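Local coordinates for 50S ribosomal protein L10 (Thermotoga maritima, PDB 1ZAV) that probably forms part of the ribosomal stalk, which mediates the interaction of the ribosome with GTP-bound translation factors, at residues Y75-K80 against G121-A126; V35-E40 against Y101-D106. All blocks are in the same frame, centred on the assembly; numbering follows the deposited sequence.

In the fold
The two contacts show how one small alpha/beta domain is joined by different chemistry in different places. Interaction 1 connects the loop before strand 83-88 to strand 122-125, the last strand of the antiparallel sheet. It is partly buried, pairing an exposed salt bridge with two buried phenylalanines. In interaction 2, segments 35-40 and 101-106, on helices 35-49 and 94-106, meet through a single buried ring set against partly exposed residues, with no direct polar link between the segments. The centres of interactions 1 and 2 lie about 21 Å apart. The contacts share no secondary-structure element, although their segments alternate along the chain.

Interaction 1 (Y75-K80 against G121-A126); sequences YEEFLK and GKKFTA
Glu77 and Lys123 illustrate how a loop can be tied to a sheet edge by a charged pair whose carbon chains pack against an aromatic ring. Lys123 NZ donates to Glu77 OE1 at 2.6 Å, a hydrogen-bonded salt bridge that meets the oxygen on its anti side, only 17° out of the carboxylate plane. The lysine spans the gap fully stretched, with CG anti to the backbone N (chi1 179°) and every later torsion also extended, which carries the ammonium group from the strand to the loop. There it finds a second acceptor, the carbonyl oxygen of Gly74, so two bonds grip the charge.

Beside this exposed pair is the buried Phe78. Its CZ lies 3.8 Å from Lys123 CE, and the same CZ is 3.4 Å from the carbonyl oxygen of Phe124, both approaches being oblique to the ring. Glu77 CG lies over one face, 4.3 Å above the plane and over the ring centre, so the methylenes of both charged residues rest against the same aromatic group.

The loop backbone sets these side chains in place. Phe78 N bonds to Tyr75 O at 2.7 Å and Leu79 N to Glu76 O at 3.1 Å, winding a short 3-10 turn that presents Glu77 and Phe78 to the strand together. Beyond the segments, the Phe78 ring meets that of Phe27 with planes about 20° apart. On the strand, alternation directs Lys123 to the loop and Phe124 away from it, onto Leu24, Leu26 and helix 126-133. Phe124 also pairs through its backbone with Gly117, in the antiparallel beta hairpin of strands 114-119 and 122-125 that closes one side of the domain's five-stranded sheet.

Interaction 2 (V35-E40 against Y101-D106); sequences VADLTE and YNFYKD
Phe103 meets Asp37 and Glu40, and within 101-106 it alone touches segment 35-40, a case of one aromatic side chain inserted between neighbouring helix backbones. Its van der Waals contacts are made by the far end of the ring. CZ comes within 3.7 Å of Asp37 CB, while the alpha carbon of Asp37 lies at the ring edge, in its plane. CE1 meets Glu40 CG at 3.9 Å, again at the edge and near the ring plane. With CG anti to the backbone N (chi1 -180°), the phenylalanine reaches straight across to the other helix, between Asp37 and Glu40, which are about one helical turn apart. Glu40 offers its aliphatic part: bent at chi2, it leads its carboxylate off to another side, and the carboxylate and ring planes stand 86° apart.

A second kind of contact is between ring and carbonyl. Asp37 O, a backbone oxygen, packs obliquely against the ring carbon CZ of Phe103 at 3.2 Å.

Conventional polar bonds run beside this contact, within or around the helices. Asp37 OD2 takes the backbone N-H of Thr34, just ahead of the helix, which ties the carboxylate to its own helix start. Thr39 OG1 donates to Val35 O at 3.0 Å from 40° above the carbonyl plane, sharing that oxygen with the backbone N of Thr39. Further along, Arg44 pairs with Asp106, though crowding around Asp106 in the model makes the details less sure.

Phe103 also touches Leu41 and Arg44 of helix 35-49. Because the two segments meet through carbon atoms and one carbonyl, their direct adhesion rests on shape and burial of the ring: Asp37 and Glu40 touch it through CB, CG and a backbone carbonyl, and their carboxylates take no part in the contact across.

Interaction 1 (Y75-K80 against G121-A126)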
# COMPACT_ATOMS: atom_id res chain seq x y z
N TYR A 75 -14.35 -25.69 -5.68
CA TYR A 75 -15.21 -25.36 -4.54
C TYR A 75 -15.54 -26.58 -3.69
O TYR A 75 -16.02 -26.46 -2.55
CB TYR A 75 -16.52 -24.75 -5.06
CG TYR A 75 -17.24 -25.65 -6.04
CD1 TYR A 75 -18.02 -26.71 -5.58
CD2 TYR A 75 -17.10 -25.48 -7.42
CE1 TYR A 75 -18.65 -27.58 -6.47
CE2 TYR A 75 -17.72 -26.34 -8.32
CZ TYR A 75 -18.49 -27.39 -7.84
OH TYR A 75 -19.08 -28.26 -8.72
N GLU A 76 -15.28 -27.77 -4.24
CA GLU A 76 -15.56 -29.02 -3.55
C GLU A 76 -15.04 -29.09 -2.11
O GLU A 76 -15.70 -29.65 -1.22
CB GLU A 76 -14.99 -30.20 -4.34
CG GLU A 76 -15.54 -30.36 -5.76
CD GLU A 76 -14.92 -29.40 -6.77
OE1 GLU A 76 -15.26 -29.49 -7.97
OE2 GLU A 76 -14.10 -28.55 -6.37
N GLU A 77 -13.87 -28.52 -1.87
CA GLU A 77 -13.27 -28.52 -0.54
C GLU A 77 -14.09 -27.71 0.46
O GLU A 77 -13.89 -27.83 1.67
CB GLU A 77 -11.84 -27.97 -0.59
CG GLU A 77 -11.71 -26.65 -1.32
CD GLU A 77 -10.39 -25.97 -1.03
OE1 GLU A 77 -10.01 -25.05 -1.79
OE2 GLU A 77 -9.73 -26.35 -0.04
N PHE A 78 -15.00 -26.89 -0.04
CA PHE A 78 -15.85 -26.05 0.80
C PHE A 78 -17.17 -26.73 1.20
O PHE A 78 -17.89 -26.22 2.06
CB PHE A 78 -16.20 -24.74 0.08
CG PHE A 78 -15.01 -23.86 -0.21
CD1 PHE A 78 -14.90 -23.20 -1.43
CD2 PHE A 78 -14.03 -23.65 0.76
CE1 PHE A 78 -13.83 -22.35 -1.69
CE2 PHE A 78 -12.95 -22.79 0.51
CZ PHE A 78 -12.86 -22.14 -0.72
N LEU A 79 -17.47 -27.87 0.58
CA LEU A 79 -18.74 -28.55 0.85
C LEU A 79 -18.66 -29.83 1.68
O LEU A 79 -19.50 -30.71 1.55
CB LEU A 79 -19.44 -28.86 -0.47
CG LEU A 79 -19.61 -27.67 -1.42
CD1 LEU A 79 -20.27 -28.14 -2.71
CD2 LEU A 79 -20.44 -26.58 -0.74
N LYS A 80 -17.66 -29.92 2.54
CA LYS A 80 -17.50 -31.10 3.38
C LYS A 80 -18.33 -30.96 4.65
O LYS A 80 -17.95 -30.26 5.59
CB LYS A 80 -16.02 -31.31 3.73
CG LYS A 80 -15.15 -31.68 2.53
CD LYS A 80 -15.60 -33.00 1.91
CE LYS A 80 -14.66 -33.48 0.82
NZ LYS A 80 -14.63 -32.59 -0.38
N GLY A 121 -15.74 -13.33 -8.24
CA GLY A 121 -15.18 -14.31 -9.15
C GLY A 121 -13.81 -14.85 -8.80
O GLY A 121 -13.19 -15.53 -9.61
N LYS A 122 -13.33 -14.54 -7.59
CA LYS A 122 -12.02 -15.01 -7.16
C LYS A 122 -12.15 -15.90 -5.94
O LYS A 122 -12.83 -15.55 -4.98
CB LYS A 122 -11.11 -13.82 -6.81
CG LYS A 122 -10.85 -12.86 -7.96
CD LYS A 122 -10.18 -11.57 -7.48
CE LYS A 122 -8.85 -11.84 -6.77
NZ LYS A 122 -8.18 -10.58 -6.33
N LYS A 123 -11.50 -17.05 -5.97
CA LYS A 123 -11.55 -17.99 -4.85
C LYS A 123 -10.69 -17.48 -3.69
O LYS A 123 -9.61 -16.95 -3.91
CB LYS A 123 -11.04 -19.36 -5.30
CG LYS A 123 -11.01 -20.42 -4.22
CD LYS A 123 -10.49 -21.74 -4.76
CE LYS A 123 -10.57 -22.83 -3.70
NZ LYS A 123 -10.11 -24.15 -4.21
N PHE A 124 -11.19 -17.61 -2.47
CA PHE A 124 -10.40 -17.20 -1.30
C PHE A 124 -10.51 -18.31 -0.27
O PHE A 124 -11.52 -19.02 -0.20
CB PHE A 124 -10.87 -15.85 -0.73
CG PHE A 124 -12.27 -15.85 -0.17
CD1 PHE A 124 -12.51 -16.23 1.14
CD2 PHE A 124 -13.34 -15.41 -0.95
CE1 PHE A 124 -13.80 -16.19 1.67
CE2 PHE A 124 -14.62 -15.36 -0.43
CZ PHE A 124 -14.86 -15.75 0.89
N THR A 125 -9.45 -18.50 0.52
CA THR A 125 -9.42 -19.55 1.52
C THR A 125 -9.87 -19.06 2.88
O THR A 125 -10.05 -17.87 3.10
CB THR A 125 -8.00 -20.13 1.67
OG1 THR A 125 -7.11 -19.09 2.08
CG2 THR A 125 -7.52 -20.71 0.34
N ALA A 126 -10.04 -20.01 3.80
CA ALA A 126 -10.48 -19.71 5.16
C ALA A 126 -9.59 -18.66 5.83
O ALA A 126 -10.09 -17.72 6.46
CB ALA A 126 -10.50 -20.98 5.99

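Interaction 2 (V35-E40 against Y101-D106)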
# COMPACT_ATOMS: atom_id res chain seq x y z
N VAL A 35 -31.67 -20.89 16.30
CA VAL A 35 -32.50 -20.10 15.40
C VAL A 35 -32.35 -18.63 15.79
O VAL A 35 -32.37 -17.75 14.94
CB VAL A 35 -34.00 -20.50 15.49
CG1 VAL A 35 -34.83 -19.62 14.57
CG2 VAL A 35 -34.17 -21.96 15.10
N ALA A 36 -32.21 -18.39 17.09
CA ALA A 36 -32.04 -17.03 17.58
C ALA A 36 -30.80 -16.44 16.93
O ALA A 36 -30.81 -15.30 16.47
CB ALA A 36 -31.90 -17.03 19.10
N ASP A 37 -29.72 -17.22 16.88
CA ASP A 37 -28.47 -16.77 16.28
C ASP A 37 -28.67 -16.52 14.79
O ASP A 37 -28.21 -15.51 14.25
CB ASP A 37 -27.37 -17.83 16.46
CG ASP A 37 -27.06 -18.10 17.91
OD1 ASP A 37 -27.33 -17.22 18.75
OD2 ASP A 37 -26.53 -19.19 18.22
N LEU A 38 -29.36 -17.44 14.12
CA LEU A 38 -29.62 -17.30 12.69
C LEU A 38 -30.38 -15.99 12.50
O LEU A 38 -30.03 -15.17 11.65
CB LEU A 38 -30.46 -18.48 12.21
CG LEU A 38 -30.90 -18.50 10.74
CD1 LEU A 38 -29.67 -18.47 9.81
CD2 LEU A 38 -31.73 -19.75 10.51
N THR A 39 -31.42 -15.78 13.30
CA THR A 39 -32.23 -14.57 13.20
C THR A 39 -31.38 -13.32 13.39
O THR A 39 -31.50 -12.36 12.63
CB THR A 39 -33.40 -14.59 14.23
OG1 THR A 39 -34.29 -15.66 13.92
CG2 THR A 39 -34.18 -13.28 14.18
N GLU A 40 -30.50 -13.33 14.40
CA GLU A 40 -29.64 -12.18 14.65
C GLU A 40 -28.65 -11.91 13.51
O GLU A 40 -28.46 -10.76 13.11
CB GLU A 40 -28.88 -12.37 15.97
CG GLU A 40 -27.91 -11.24 16.30
CD GLU A 40 -28.61 -9.90 16.47
OE1 GLU A 40 -29.28 -9.44 15.51
OE2 GLU A 40 -28.50 -9.30 17.55
N TYR A 101 -18.00 -12.44 10.12
CA TYR A 101 -16.73 -12.66 10.83
C TYR A 101 -16.91 -12.21 12.29
O TYR A 101 -16.58 -12.94 13.22
CB TYR A 101 -15.61 -11.84 10.18
CG TYR A 101 -14.25 -12.02 10.84
CD1 TYR A 101 -13.48 -13.16 10.60
CD2 TYR A 101 -13.75 -11.06 11.72
CE1 TYR A 101 -12.23 -13.33 11.21
CE2 TYR A 101 -12.50 -11.22 12.34
CZ TYR A 101 -11.75 -12.36 12.07
OH TYR A 101 -10.52 -12.53 12.68
N ASN A 102 -17.45 -11.01 12.47
CA ASN A 102 -17.67 -10.48 13.82
C ASN A 102 -18.80 -11.19 14.57
O ASN A 102 -18.86 -11.14 15.80
CB ASN A 102 -17.95 -8.97 13.73
CG ASN A 102 -16.73 -8.17 13.31
OD1 ASN A 102 -16.85 -7.05 12.80
ND2 ASN A 102 -15.54 -8.73 13.54
N PHE A 103 -19.69 -11.86 13.83
CA PHE A 103 -20.78 -12.58 14.47
C PHE A 103 -20.22 -13.84 15.12
O PHE A 103 -20.54 -14.14 16.27
CB PHE A 103 -21.86 -12.96 13.44
CG PHE A 103 -23.02 -13.71 14.04
CD1 PHE A 103 -24.04 -13.02 14.70
CD2 PHE A 103 -23.10 -15.09 13.95
CE1 PHE A 103 -25.11 -13.71 15.26
CE2 PHE A 103 -24.16 -15.79 14.50
CZ PHE A 103 -25.17 -15.10 15.16
N TYR A 104 -19.40 -14.57 14.36
CA TYR A 104 -18.79 -15.79 14.88
C TYR A 104 -17.92 -15.44 16.08
O TYR A 104 -17.84 -16.21 17.04
CB TYR A 104 -17.94 -16.47 13.80
CG TYR A 104 -18.71 -17.48 12.97
CD1 TYR A 104 -19.87 -17.11 12.28
CD2 TYR A 104 -18.31 -18.82 12.91
CE1 TYR A 104 -20.62 -18.06 11.56
CE2 TYR A 104 -19.04 -19.76 12.19
CZ TYR A 104 -20.20 -19.37 11.52
OH TYR A 104 -20.93 -20.31 10.83
N LYS A 105 -17.28 -14.28 16.02
CA LYS A 105 -16.43 -13.82 17.12
C LYS A 105 -17.26 -13.52 18.36
O LYS A 105 -16.92 -13.95 19.47
CB LYS A 105 -15.64 -12.58 16.71
CG LYS A 105 -14.30 -12.89 16.06
CD LYS A 105 -13.58 -11.63 15.62
CE LYS A 105 -13.36 -10.66 16.77
NZ LYS A 105 -12.70 -9.41 16.31
N ASP A 106 -18.35 -12.79 18.18
CA ASP A 106 -19.24 -12.44 19.29
C ASP A 106 -19.78 -13.71 19.95
O ASP A 106 -20.02 -13.75 21.16
CB ASP A 106 -20.42 -11.61 18.79
CG ASP A 106 -19.99 -10.28 18.20
OD1 ASP A 106 -20.87 -9.55 17.69
OD2 ASP A 106 -18.79 -9.96 18.26